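Local structure of BrkA autotransporter (Bordetella pertussis, 3QQ2) at residues Thr27-Gln32 against Ile272-His277; Ser141-Arg146 against Gln159-Leu164; Met163-Ser168 against Asp183-Thr188; Ala187-Leu192 against Gly215-Phe220; Gly193-Arg198 against Gln209-Leu214. The protein inhibits the classical pathway of complement activation, while its translocator beta domain, the part described here, forms the outer-membrane pore through which the passenger reaches the cell surface. The protein carries 1 engineered substitution. All coordinates share one frame; numbering follows the deposited sequence.

Contact 1: Thr27-Gln32 against Ile272-His277; sequences TFSERQ and IPWSFH
E30 and S275, a non-hydrogen-bonded pair on one face, both hold their outer atoms anti to the backbone N (chi1 169° and 161°), which brings their tips together, whereas W274 takes the crowded position between N and the carbonyl carbon (chi1 51°), which lays its indole across to R31. These residues stand on the first and last strands of the autotransporter beta-barrel, and their antiparallel pairing closes the cylinder. The backbone seam is sewn by S29 N to F276 O at 3.0 Å, F276 N to S29 O at 2.9 Å and R31 N to W274 O at 2.8 Å; P273, which has no N-H to give, stands where the chain turns a corner. On the face of E30 and S275, turned to the barrel interior, F28 and H277 run side by side, CD2 of the imidazole beside F28 CB. The opposite face carries W274: S29 OG lies at the edge of the indole, in its plane, while R31 sets its CB over the six-membered ring in a CH-pi contact, 3.7 Å from the centroid. A long aliphatic stem suits R31 here: CB covers the ring face, and the chain, extended from CG to NE, carries the guanidinium on toward D43, a weak, long ion pair. On the inner face S275 OG donates to the anti lone pair of E30 OE1, 2.6 Å between the two oxygens.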
# COMPACT_ATOMS: atom_id res chain seq x y z
N THR A 27 14.09 -3.82 31.57
CA THR A 27 13.92 -4.51 30.31
C THR A 27 12.62 -5.32 30.33
O THR A 27 12.02 -5.51 31.38
CB THR A 27 15.15 -5.37 29.98
OG1 THR A 27 14.93 -6.00 28.73
CG2 THR A 27 15.36 -6.45 31.04
N PHE A 28 12.18 -5.79 29.16
CA PHE A 28 10.95 -6.59 29.05
C PHE A 28 10.83 -7.22 27.69
O PHE A 28 11.44 -6.75 26.72
CB PHE A 28 9.71 -5.75 29.31
CG PHE A 28 9.42 -4.74 28.23
CD1 PHE A 28 10.10 -3.52 28.19
CD2 PHE A 28 8.47 -4.99 27.26
CE1 PHE A 28 9.83 -2.58 27.20
CE2 PHE A 28 8.21 -4.05 26.27
CZ PHE A 28 8.90 -2.85 26.24
N SER A 29 9.99 -8.24 27.60
CA SER A 29 9.79 -8.99 26.38
C SER A 29 8.54 -9.85 26.46
O SER A 29 8.39 -10.66 27.36
CB SER A 29 11.00 -9.86 26.12
OG SER A 29 10.74 -10.76 25.08
N GLU A 30 7.63 -9.71 25.51
CA GLU A 30 6.35 -10.38 25.61
C GLU A 30 5.94 -10.95 24.28
O GLU A 30 5.91 -10.21 23.31
CB GLU A 30 5.31 -9.36 26.08
CG GLU A 30 3.90 -9.81 25.98
CD GLU A 30 2.98 -8.95 26.79
OE1 GLU A 30 3.00 -9.06 28.05
OE2 GLU A 30 2.21 -8.16 26.17
N ARG A 31 5.62 -12.24 24.21
CA ARG A 31 5.11 -12.80 22.95
C ARG A 31 3.60 -12.84 22.86
O ARG A 31 2.92 -13.52 23.64
CB ARG A 31 5.67 -14.19 22.63
CG ARG A 31 5.33 -14.62 21.20
CD ARG A 31 5.90 -15.99 20.86
NE ARG A 31 5.61 -16.36 19.48
CZ ARG A 31 6.12 -15.75 18.41
NH1 ARG A 31 5.80 -16.15 17.18
NH2 ARG A 31 6.95 -14.72 18.57
N GLN A 32 3.07 -12.13 21.87
CA GLN A 32 1.64 -12.16 21.64
C GLN A 32 1.32 -13.07 20.48
O GLN A 32 2.01 -13.02 19.45
CB GLN A 32 1.10 -10.75 21.43
CG GLN A 32 1.14 -9.97 22.74
CD GLN A 32 1.15 -8.47 22.58
OE1 GLN A 32 0.18 -7.86 22.11
NE2 GLN A 32 2.25 -7.85 23.02
N ILE A 272 -0.95 -14.74 25.19
CA ILE A 272 0.41 -14.34 25.53
C ILE A 272 1.17 -15.48 26.22
O ILE A 272 1.25 -15.54 27.44
CB ILE A 272 0.39 -13.09 26.42
CG1 ILE A 272 -0.25 -11.92 25.66
CG2 ILE A 272 1.78 -12.75 26.88
CD1 ILE A 272 -0.82 -10.83 26.52
N PRO A 273 1.75 -16.40 25.43
CA PRO A 273 2.36 -17.56 26.06
C PRO A 273 3.43 -17.19 27.06
O PRO A 273 3.69 -17.99 27.96
CB PRO A 273 2.99 -18.30 24.88
CG PRO A 273 2.17 -17.89 23.73
CD PRO A 273 1.86 -16.46 23.97
N TRP A 274 4.05 -16.02 26.90
CA TRP A 274 5.05 -15.51 27.85
C TRP A 274 5.31 -14.03 27.80
O TRP A 274 5.29 -13.43 26.75
CB TRP A 274 6.38 -16.27 27.77
CG TRP A 274 6.95 -16.38 26.42
CD1 TRP A 274 6.83 -17.44 25.57
CD2 TRP A 274 7.78 -15.43 25.76
NE1 TRP A 274 7.52 -17.19 24.40
CE2 TRP A 274 8.11 -15.96 24.49
CE3 TRP A 274 8.28 -14.16 26.11
CZ2 TRP A 274 8.91 -15.28 23.57
CZ3 TRP A 274 9.07 -13.47 25.19
CH2 TRP A 274 9.38 -14.04 23.94
N SER A 275 5.58 -13.45 28.95
CA SER A 275 5.82 -12.04 29.08
C SER A 275 6.71 -11.84 30.31
O SER A 275 6.25 -12.04 31.45
CB SER A 275 4.49 -11.31 29.26
OG SER A 275 4.66 -10.01 29.82
N PHE A 276 7.96 -11.46 30.07
CA PHE A 276 8.97 -11.24 31.12
C PHE A 276 9.24 -9.76 31.33
O PHE A 276 9.26 -9.00 30.38
CB PHE A 276 10.27 -11.95 30.76
CG PHE A 276 10.10 -13.41 30.41
CD1 PHE A 276 10.24 -13.84 29.09
CD2 PHE A 276 9.82 -14.36 31.40
CE1 PHE A 276 10.08 -15.21 28.75
CE2 PHE A 276 9.66 -15.73 31.07
CZ PHE A 276 9.79 -16.16 29.75
N HIS A 277 9.42 -9.37 32.59
CA HIS A 277 9.89 -8.03 32.96
C HIS A 277 10.98 -8.22 34.00
O HIS A 277 10.83 -9.01 34.93
CB HIS A 277 8.78 -7.20 33.60
CG HIS A 277 7.64 -6.84 32.70
ND1 HIS A 277 6.39 -7.43 32.81
CD2 HIS A 277 7.53 -5.92 31.71
CE1 HIS A 277 5.57 -6.91 31.90
NE2 HIS A 277 6.24 -6.00 31.22

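Contact 2: Ser141-Arg146 against Gln159-Leu164; sequences SLEGGR and QAEVML
Strands 141-146 and 159-164 run antiparallel at 171°, their axes 4.7 Å apart, with L142-V162 and G144-A160 as hydrogen-bonded pairs alternating with the non-hydrogen-bonded pairs S141-M163, E143-E161 and G145-Q159. The bond from L142 N to V162 O is nearly straight at 3.0 Å, and A160 N reaches G144 O at 2.9 Å from above the carbonyl plane. At the middle of the inner face E143 meets E161. Both have CG anti to the backbone N and extended chains that cross obliquely, bringing OE2 of E143 to 3.0 Å from OE2 of E161 with the carboxylate planes 70° apart. Like charges near each other would tend to raise the pKa of one acid, so a shared or retained proton is possible; the other oxygen of E161 is compensated by a salt bridge to R191, but that of E143 lies near another acid, D107. Alongside, S141 puts its CB 3.9 Å from M163 SD, a small residue leaving room for the bent thioether chain. At the far end G145, lacking a side chain, comes close to the Q159 backbone, while the side-chain amide oxygen OE1 of Q159 accepts from R213. On the outer face L142 CD1 and V162 CG1 approach to 4.4 Å. Polar and charged groups inward, branched aliphatics outward: this is the pattern of a beta hairpin in the wall of a transmembrane beta-barrel.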
# COMPACT_ATOMS: atom_id res chain seq x y z
N SER A 141 -0.78 6.83 30.76
CA SER A 141 -1.45 5.88 31.61
C SER A 141 -1.52 6.40 33.00
O SER A 141 -0.71 7.22 33.43
CB SER A 141 -0.72 4.56 31.62
OG SER A 141 0.51 4.73 32.29
N LEU A 142 -2.51 5.91 33.71
CA LEU A 142 -2.75 6.32 35.06
C LEU A 142 -3.12 5.06 35.80
O LEU A 142 -3.94 4.27 35.34
CB LEU A 142 -3.89 7.35 35.12
CG LEU A 142 -4.25 8.02 36.45
CD1 LEU A 142 -5.18 7.11 37.22
CD2 LEU A 142 -3.03 8.43 37.28
N GLU A 143 -2.48 4.89 36.95
CA GLU A 143 -2.55 3.66 37.68
C GLU A 143 -2.53 3.94 39.14
O GLU A 143 -1.81 4.81 39.59
CB GLU A 143 -1.34 2.85 37.32
CG GLU A 143 -1.13 1.69 38.19
CD GLU A 143 0.17 1.03 37.87
OE1 GLU A 143 0.92 0.70 38.81
OE2 GLU A 143 0.46 0.87 36.66
N GLY A 144 -3.34 3.19 39.88
CA GLY A 144 -3.43 3.31 41.34
C GLY A 144 -3.75 1.98 42.04
O GLY A 144 -3.97 0.95 41.38
N GLY A 145 -3.77 2.00 43.37
CA GLY A 145 -4.04 0.79 44.14
C GLY A 145 -3.66 0.87 45.60
O GLY A 145 -3.03 1.83 46.04
N ARG A 146 -4.06 -0.15 46.35
CA ARG A 146 -3.84 -0.17 47.78
C ARG A 146 -3.21 -1.46 48.26
O ARG A 146 -3.48 -2.53 47.73
CB ARG A 146 -5.16 0.05 48.51
CG ARG A 146 -4.95 0.37 49.96
CD ARG A 146 -6.16 1.06 50.54
NE ARG A 146 -6.00 1.28 51.98
CZ ARG A 146 -6.99 1.63 52.79
NH1 ARG A 146 -8.22 1.81 52.31
NH2 ARG A 146 -6.75 1.81 54.08
N GLN A 159 -5.24 -3.47 42.21
CA GLN A 159 -4.72 -2.40 41.38
C GLN A 159 -5.58 -2.08 40.15
O GLN A 159 -6.18 -2.97 39.54
CB GLN A 159 -3.26 -2.68 40.98
CG GLN A 159 -3.04 -3.98 40.19
CD GLN A 159 -1.71 -4.69 40.51
OE1 GLN A 159 -1.17 -5.44 39.68
NE2 GLN A 159 -1.19 -4.47 41.73
N ALA A 160 -5.64 -0.81 39.79
CA ALA A 160 -6.36 -0.37 38.61
C ALA A 160 -5.47 0.50 37.70
O ALA A 160 -4.73 1.36 38.16
CB ALA A 160 -7.64 0.34 39.01
N GLU A 161 -5.54 0.22 36.40
CA GLU A 161 -4.76 0.91 35.41
C GLU A 161 -5.61 1.19 34.17
O GLU A 161 -6.04 0.28 33.46
CB GLU A 161 -3.50 0.10 35.04
CG GLU A 161 -2.55 0.84 34.03
CD GLU A 161 -1.31 0.03 33.59
OE1 GLU A 161 -1.46 -1.13 33.09
OE2 GLU A 161 -0.18 0.57 33.73
N VAL A 162 -5.86 2.47 33.94
CA VAL A 162 -6.37 2.93 32.66
C VAL A 162 -5.18 3.39 31.79
O VAL A 162 -4.22 3.95 32.29
CB VAL A 162 -7.46 4.03 32.85
CG1 VAL A 162 -7.34 4.68 34.22
CG2 VAL A 162 -7.41 5.08 31.75
N MET A 163 -5.24 3.11 30.50
CA MET A 163 -4.16 3.46 29.58
C MET A 163 -4.75 4.05 28.28
O MET A 163 -5.70 3.49 27.72
CB MET A 163 -3.30 2.22 29.31
CG MET A 163 -2.50 2.22 28.03
SD MET A 163 -0.75 2.53 28.31
CE MET A 163 -0.11 2.34 26.65
N LEU A 164 -4.23 5.19 27.84
CA LEU A 164 -4.65 5.82 26.58
C LEU A 164 -3.44 5.91 25.67
O LEU A 164 -2.36 6.25 26.12
CB LEU A 164 -5.22 7.23 26.79
CG LEU A 164 -6.34 7.58 27.81
CD1 LEU A 164 -7.03 8.92 27.47
CD2 LEU A 164 -7.41 6.48 27.97

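Contact 3: Met163-Ser168 against Asp183-Thr188; sequences MLWRTS and DANTAT
Part of the barrel wall, strand 154-173 beside the start of strand 186-201, is joined here just where segment 183-188 passes from loop into strand. A187 N gives a nearly straight bond to W165 O (2.8 Å), W165 N answers to A187 O from above the carbonyl plane, and T167 N bonds N185 O at 3.0 Å. W165 has CG in the crowded position (chi1 64°), which swings the indole across the neighbouring strand; the methyl of A187, small enough to fit against one face, lies 3.5 Å from the ring plane, offset toward the rim, with CB 3.8 Å from W165 CZ2. Before N185 the chain folds through an inverse gamma turn centred on A184, whose CB abuts T167 O. N185, also crowded (chi1 52°), sends ND2 obliquely to 3.1 Å from W165 CZ3, amide and ring planes 81° apart, and ND2 also touches T167 CG2. The outward face of the wall has simpler pairs: R166 beside T186, and L164 alongside T188, CD2 of the leucine 3.1 Å from the threonine OG1.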
# COMPACT_ATOMS: atom_id res chain seq x y z
N MET A 163 -5.24 3.11 30.50
CA MET A 163 -4.16 3.46 29.58
C MET A 163 -4.75 4.05 28.28
O MET A 163 -5.70 3.49 27.72
CB MET A 163 -3.30 2.22 29.31
CG MET A 163 -2.50 2.22 28.03
SD MET A 163 -0.75 2.53 28.31
CE MET A 163 -0.11 2.34 26.65
N LEU A 164 -4.23 5.19 27.84
CA LEU A 164 -4.65 5.82 26.58
C LEU A 164 -3.44 5.91 25.67
O LEU A 164 -2.36 6.25 26.12
CB LEU A 164 -5.22 7.23 26.79
CG LEU A 164 -6.34 7.58 27.81
CD1 LEU A 164 -7.03 8.92 27.47
CD2 LEU A 164 -7.41 6.48 27.97
N TRP A 165 -3.61 5.59 24.40
CA TRP A 165 -2.54 5.87 23.47
C TRP A 165 -2.97 6.09 22.03
O TRP A 165 -3.99 5.52 21.60
CB TRP A 165 -1.47 4.80 23.54
CG TRP A 165 -1.91 3.50 23.15
CD1 TRP A 165 -2.39 2.54 23.95
CD2 TRP A 165 -1.91 2.96 21.82
NE1 TRP A 165 -2.70 1.42 23.23
CE2 TRP A 165 -2.41 1.65 21.91
CE3 TRP A 165 -1.55 3.47 20.57
CZ2 TRP A 165 -2.56 0.83 20.79
CZ3 TRP A 165 -1.69 2.64 19.44
CH2 TRP A 165 -2.20 1.34 19.56
N ARG A 166 -2.20 6.90 21.30
CA ARG A 166 -2.43 7.13 19.90
C ARG A 166 -1.21 6.88 19.06
O ARG A 166 -0.10 7.21 19.42
CB ARG A 166 -3.00 8.52 19.58
CG ARG A 166 -3.91 8.45 18.31
CD ARG A 166 -3.90 9.67 17.37
NE ARG A 166 -4.99 10.62 17.64
CZ ARG A 166 -4.83 11.81 18.22
NH1 ARG A 166 -3.63 12.25 18.60
NH2 ARG A 166 -5.89 12.59 18.41
N THR A 167 -1.46 6.30 17.90
CA THR A 167 -0.48 6.11 16.87
C THR A 167 -0.89 7.04 15.74
O THR A 167 -2.08 7.35 15.60
CB THR A 167 -0.49 4.63 16.47
OG1 THR A 167 0.80 4.07 16.74
CG2 THR A 167 -0.91 4.39 15.00
N SER A 168 0.09 7.53 14.97
CA SER A 168 -0.18 8.46 13.86
C SER A 168 -0.38 7.71 12.57
O SER A 168 0.07 6.56 12.45
CB SER A 168 0.95 9.49 13.71
OG SER A 168 2.13 8.91 13.17
N ASP A 183 -3.26 3.41 9.03
CA ASP A 183 -4.28 4.01 9.84
C ASP A 183 -3.76 4.50 11.17
O ASP A 183 -3.04 3.79 11.87
CB ASP A 183 -5.42 3.02 10.06
CG ASP A 183 -6.58 3.29 9.15
OD1 ASP A 183 -7.44 2.40 9.03
OD2 ASP A 183 -6.64 4.39 8.55
N ALA A 184 -4.13 5.74 11.50
CA ALA A 184 -3.95 6.27 12.85
C ALA A 184 -5.00 5.66 13.79
O ALA A 184 -6.07 6.24 14.02
CB ALA A 184 -4.03 7.79 12.86
N ASN A 185 -4.70 4.48 14.32
CA ASN A 185 -5.48 3.93 15.42
C ASN A 185 -5.19 4.66 16.74
O ASN A 185 -4.13 5.23 16.92
CB ASN A 185 -5.23 2.43 15.54
CG ASN A 185 -3.74 2.10 15.63
OD1 ASN A 185 -3.23 1.33 14.82
ND2 ASN A 185 -3.05 2.69 16.62
N THR A 186 -6.16 4.63 17.65
CA THR A 186 -6.15 5.38 18.91
C THR A 186 -6.93 4.55 19.95
O THR A 186 -8.13 4.35 19.79
CB THR A 186 -6.77 6.80 18.73
OG1 THR A 186 -7.21 7.33 19.98
CG2 THR A 186 -7.96 6.77 17.80
N ALA A 187 -6.25 4.07 21.00
CA ALA A 187 -6.80 3.01 21.88
C ALA A 187 -6.79 3.21 23.41
O ALA A 187 -5.75 3.48 24.01
CB ALA A 187 -6.15 1.65 21.54
N THR A 188 -7.96 3.00 24.04
CA THR A 188 -8.09 2.89 25.50
C THR A 188 -7.88 1.46 26.07
O THR A 188 -8.25 0.48 25.43
CB THR A 188 -9.44 3.46 25.98
OG1 THR A 188 -9.34 4.88 26.09
CG2 THR A 188 -9.85 2.89 27.33

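Contact 4: Ala187-Leu192 against Gly215-Phe220; sequences ATLGRL and GWTQEF
R191 and T217 cross obliquely at the heart of this pairing. The arginine, with CG anti to the backbone N but bent at chi2 (130°) and chi3 (75°), folds back so that CD passes over T217 CB and NH1 donates to T217 OG1 at 2.8 Å, tilted somewhat out of the guanidinium plane; its NH2 is held by E161. T217 holds OG1 anti to the backbone N (chi1 -158°), which aims the hydroxyl at the other strand; it donates in turn to a lone pair of G190 O at 2.6 Å. A threonine suits the spot because its one oxygen accepts and donates at once, bridging the arginine N-H to a backbone carbonyl; the positive charge nearby would probably make the hydroxyl a better donor. G190 O also receives a weak bond from Q218 N. Next along the inner face, L189 and E219 lie side by side pointing the same way, L189 CD1 packing along E219, 3.4 Å from both CG and OE2, while the carboxylate oxygen OE1 is paired with K221. On the outer face L192 and W216 also lie side by side: L192 CG meets the indole at its edge, 4.0 Å from CE3. Their backbones are doubly linked, W216 N to L192 O at 2.6 Å and L192 N to W216 O at 2.9 Å. A charged network within and a Leu-Trp pair on the surface, probably facing lipid, are typical of an outer-membrane beta-barrel hairpin.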
# COMPACT_ATOMS: atom_id res chain seq x y z
N ALA A 187 -6.25 4.07 21.00
CA ALA A 187 -6.80 3.01 21.88
C ALA A 187 -6.79 3.21 23.41
O ALA A 187 -5.75 3.48 24.01
CB ALA A 187 -6.15 1.65 21.54
N THR A 188 -7.96 3.00 24.04
CA THR A 188 -8.09 2.89 25.50
C THR A 188 -7.88 1.46 26.07
O THR A 188 -8.25 0.48 25.43
CB THR A 188 -9.44 3.46 25.98
OG1 THR A 188 -9.34 4.88 26.09
CG2 THR A 188 -9.85 2.89 27.33
N LEU A 189 -7.25 1.37 27.24
CA LEU A 189 -7.14 0.15 28.04
C LEU A 189 -7.61 0.40 29.44
O LEU A 189 -7.31 1.46 30.01
CB LEU A 189 -5.72 -0.39 28.12
CG LEU A 189 -5.30 -1.44 27.10
CD1 LEU A 189 -5.27 -0.84 25.68
CD2 LEU A 189 -3.96 -2.11 27.46
N GLY A 190 -8.36 -0.57 29.96
CA GLY A 190 -8.67 -0.70 31.39
C GLY A 190 -7.92 -1.93 31.88
O GLY A 190 -7.76 -2.89 31.13
N ARG A 191 -7.42 -1.89 33.12
CA ARG A 191 -6.83 -3.09 33.72
C ARG A 191 -7.05 -3.29 35.23
O ARG A 191 -6.71 -2.44 36.06
CB ARG A 191 -5.37 -3.26 33.32
CG ARG A 191 -4.72 -4.51 33.90
CD ARG A 191 -3.97 -5.35 32.85
NE ARG A 191 -2.68 -4.81 32.39
CZ ARG A 191 -2.53 -3.87 31.46
NH1 ARG A 191 -3.59 -3.32 30.89
NH2 ARG A 191 -1.32 -3.46 31.10
N LEU A 192 -7.63 -4.46 35.54
CA LEU A 192 -7.95 -4.91 36.90
C LEU A 192 -7.07 -6.08 37.26
O LEU A 192 -6.79 -6.93 36.42
CB LEU A 192 -9.40 -5.36 36.95
CG LEU A 192 -10.48 -4.29 36.82
CD1 LEU A 192 -11.75 -4.87 37.38
CD2 LEU A 192 -10.13 -3.03 37.57
N GLY A 215 -4.80 -11.01 36.85
CA GLY A 215 -5.24 -9.80 36.17
C GLY A 215 -6.21 -9.97 35.03
O GLY A 215 -6.18 -10.96 34.31
N TRP A 216 -7.07 -8.98 34.87
CA TRP A 216 -7.90 -8.88 33.70
C TRP A 216 -7.56 -7.59 32.94
O TRP A 216 -7.22 -6.57 33.56
CB TRP A 216 -9.36 -8.84 34.13
CG TRP A 216 -10.34 -8.62 33.01
CD1 TRP A 216 -10.79 -9.55 32.11
CD2 TRP A 216 -11.02 -7.40 32.71
NE1 TRP A 216 -11.70 -8.98 31.26
CE2 TRP A 216 -11.86 -7.66 31.60
CE3 TRP A 216 -11.01 -6.12 33.28
CZ2 TRP A 216 -12.68 -6.68 31.04
CZ3 TRP A 216 -11.82 -5.14 32.72
CH2 TRP A 216 -12.65 -5.43 31.61
N THR A 217 -7.63 -7.65 31.61
CA THR A 217 -7.52 -6.44 30.80
C THR A 217 -8.24 -6.53 29.47
O THR A 217 -8.33 -7.60 28.86
CB THR A 217 -6.06 -6.01 30.59
OG1 THR A 217 -6.03 -4.61 30.27
CG2 THR A 217 -5.39 -6.79 29.48
N GLN A 218 -8.76 -5.40 29.03
CA GLN A 218 -9.46 -5.32 27.76
C GLN A 218 -9.04 -4.07 27.02
O GLN A 218 -8.29 -3.24 27.55
CB GLN A 218 -10.97 -5.33 27.99
CG GLN A 218 -11.49 -4.14 28.82
CD GLN A 218 -12.96 -3.81 28.56
OE1 GLN A 218 -13.32 -2.65 28.35
NE2 GLN A 218 -13.82 -4.85 28.56
N GLU A 219 -9.56 -3.91 25.80
CA GLU A 219 -9.20 -2.81 24.92
C GLU A 219 -10.36 -2.35 24.10
O GLU A 219 -10.79 -3.11 23.26
CB GLU A 219 -8.20 -3.28 23.88
CG GLU A 219 -6.81 -3.59 24.36
CD GLU A 219 -5.77 -3.36 23.28
OE1 GLU A 219 -6.17 -3.12 22.10
OE2 GLU A 219 -4.56 -3.41 23.61
N PHE A 220 -10.85 -1.12 24.26
CA PHE A 220 -11.50 -0.53 23.09
C PHE A 220 -10.50 0.28 22.26
O PHE A 220 -9.85 1.18 22.78
CB PHE A 220 -12.82 0.19 23.35
CG PHE A 220 -13.82 0.04 22.19
CD1 PHE A 220 -14.50 -1.18 21.97
CD2 PHE A 220 -14.07 1.11 21.31
CE1 PHE A 220 -15.41 -1.33 20.90
CE2 PHE A 220 -15.00 0.96 20.24
CZ PHE A 220 -15.66 -0.27 20.04

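Contact 5: Gly193-Arg198 against Gln209-Leu214; sequences GLRFGR and QPYARL
R195 and Y211 both adopt the crowded chi1 position (64° and 61°), and this turns their side chains onto each other. The arginine bends at chi3 (-99°), carrying NE 3.6 Å above the centre of the tyrosine ring, with CZ 4.4 Å from the centroid: a cation-pi contact in which the guanidinium is steeply tilted to the ring rather than stacked flat. NH1 forms a salt bridge with E157, so the charge is held from two directions. R213, bent at chi3, runs its CG beside R195 CB and brings NH1 to 4.0 Å from G193 CA, glycine leaving space for the guanidinium beside the backbone; its NH2 is paired with E263. G197, again without a side chain, lets the strands close to 3.8 Å between its CA and that of Y211. L194 N to L214 O (2.8 Å) and F196 N to A212 O (3.1 Å) tie the backbone, with L194, F196 and L214 outward. Arginines lining the inner wall beside an apolar exterior fit the barrel hairpin of a hydrophilic translocator pore.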
# COMPACT_ATOMS: atom_id res chain seq x y z
N GLY A 193 -6.64 -6.13 38.52
CA GLY A 193 -5.74 -7.16 39.00
C GLY A 193 -5.54 -7.15 40.50
O GLY A 193 -5.91 -6.19 41.20
N LEU A 194 -4.97 -8.23 41.01
CA LEU A 194 -4.67 -8.38 42.42
C LEU A 194 -3.40 -9.19 42.60
O LEU A 194 -3.24 -10.22 41.96
CB LEU A 194 -5.83 -9.10 43.08
CG LEU A 194 -5.76 -9.40 44.57
CD1 LEU A 194 -6.30 -8.25 45.41
CD2 LEU A 194 -6.55 -10.65 44.83
N ARG A 195 -2.50 -8.72 43.47
CA ARG A 195 -1.36 -9.56 43.89
C ARG A 195 -1.38 -9.96 45.38
O ARG A 195 -1.79 -9.17 46.23
CB ARG A 195 0.01 -8.99 43.44
CG ARG A 195 0.44 -7.64 44.02
CD ARG A 195 1.46 -6.89 43.07
NE ARG A 195 2.89 -7.02 43.42
CZ ARG A 195 3.52 -6.28 44.33
NH1 ARG A 195 2.86 -5.36 45.03
NH2 ARG A 195 4.82 -6.45 44.58
N PHE A 196 -0.98 -11.20 45.67
CA PHE A 196 -0.80 -11.65 47.03
C PHE A 196 0.65 -11.99 47.21
O PHE A 196 1.19 -12.77 46.44
CB PHE A 196 -1.56 -12.94 47.30
CG PHE A 196 -3.02 -12.75 47.46
CD1 PHE A 196 -3.52 -11.81 48.35
CD2 PHE A 196 -3.91 -13.55 46.74
CE1 PHE A 196 -4.88 -11.65 48.52
CE2 PHE A 196 -5.27 -13.39 46.88
CZ PHE A 196 -5.77 -12.44 47.78
N GLY A 197 1.29 -11.45 48.24
CA GLY A 197 2.64 -11.88 48.54
C GLY A 197 2.96 -11.90 50.01
O GLY A 197 2.09 -11.62 50.86
N ARG A 198 4.20 -12.25 50.31
CA ARG A 198 4.76 -12.12 51.66
C ARG A 198 6.01 -11.24 51.60
O ARG A 198 6.88 -11.43 50.74
CB ARG A 198 5.03 -13.50 52.29
CG ARG A 198 5.63 -13.48 53.70
CD ARG A 198 5.32 -14.77 54.45
NE ARG A 198 6.37 -15.19 55.38
CZ ARG A 198 7.37 -16.03 55.08
NH1 ARG A 198 7.46 -16.54 53.84
NH2 ARG A 198 8.27 -16.37 56.00
N GLN A 209 10.67 -10.38 48.25
CA GLN A 209 9.23 -10.19 48.35
C GLN A 209 8.47 -10.79 47.17
O GLN A 209 8.03 -10.04 46.29
CB GLN A 209 8.90 -8.71 48.48
CG GLN A 209 7.53 -8.44 49.05
CD GLN A 209 6.87 -7.24 48.43
OE1 GLN A 209 6.64 -6.23 49.10
NE2 GLN A 209 6.54 -7.33 47.15
N PRO A 210 8.31 -12.12 47.17
CA PRO A 210 7.53 -12.82 46.13
C PRO A 210 6.07 -12.49 46.23
O PRO A 210 5.61 -12.02 47.26
CB PRO A 210 7.71 -14.30 46.46
CG PRO A 210 8.79 -14.33 47.46
CD PRO A 210 8.75 -13.04 48.21
N TYR A 211 5.36 -12.72 45.13
CA TYR A 211 3.90 -12.57 45.04
C TYR A 211 3.45 -13.33 43.81
O TYR A 211 4.26 -13.53 42.87
CB TYR A 211 3.51 -11.10 44.85
CG TYR A 211 4.08 -10.53 43.57
CD1 TYR A 211 3.42 -10.69 42.36
CD2 TYR A 211 5.32 -9.86 43.56
CE1 TYR A 211 3.96 -10.20 41.20
CE2 TYR A 211 5.85 -9.36 42.40
CZ TYR A 211 5.16 -9.52 41.22
OH TYR A 211 5.67 -9.03 40.05
N ALA A 212 2.20 -13.75 43.79
CA ALA A 212 1.59 -14.22 42.57
C ALA A 212 0.44 -13.27 42.18
O ALA A 212 -0.16 -12.63 43.05
CB ALA A 212 1.14 -15.61 42.72
N ARG A 213 0.15 -13.15 40.88
CA ARG A 213 -0.68 -12.04 40.37
C ARG A 213 -1.76 -12.50 39.43
O ARG A 213 -1.47 -13.22 38.48
CB ARG A 213 0.19 -11.00 39.63
CG ARG A 213 -0.30 -9.53 39.83
CD ARG A 213 0.27 -8.53 38.83
NE ARG A 213 -0.25 -8.79 37.48
CZ ARG A 213 -1.31 -8.18 36.93
NH1 ARG A 213 -1.99 -7.25 37.60
NH2 ARG A 213 -1.69 -8.51 35.70
N LEU A 214 -2.99 -12.06 39.67
CA LEU A 214 -4.09 -12.32 38.74
C LEU A 214 -4.62 -11.04 38.17
O LEU A 214 -4.88 -10.09 38.92
CB LEU A 214 -5.24 -13.05 39.41
CG LEU A 214 -6.55 -13.07 38.62
CD1 LEU A 214 -6.68 -14.30 37.72
CD2 LEU A 214 -7.70 -13.00 39.57

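In the fold
All five contacts are antiparallel seams of the same barrel wall. Contact 1 joins the first and last strands, so the other four are nested inside the loop it closes; its centre lies about 17 to 21 Å from theirs. Contact 3 begins on strand 154-173 where contact 2 ends, and contact 4 on strand 186-201 where contact 3 ends; contact 2 closes before contacts 4 and 5 open. Contact 5 is nested in contact 4 on one hairpin, nearer the turn, and its centre is about 30 Å from that of contact 3. E161-R191 and Q159-R213 link neighbouring seams along the inner surface. Contacts 2 to 5 thus form a continuous patch of the translocation pore's wall, and contact 1 closes the barrel.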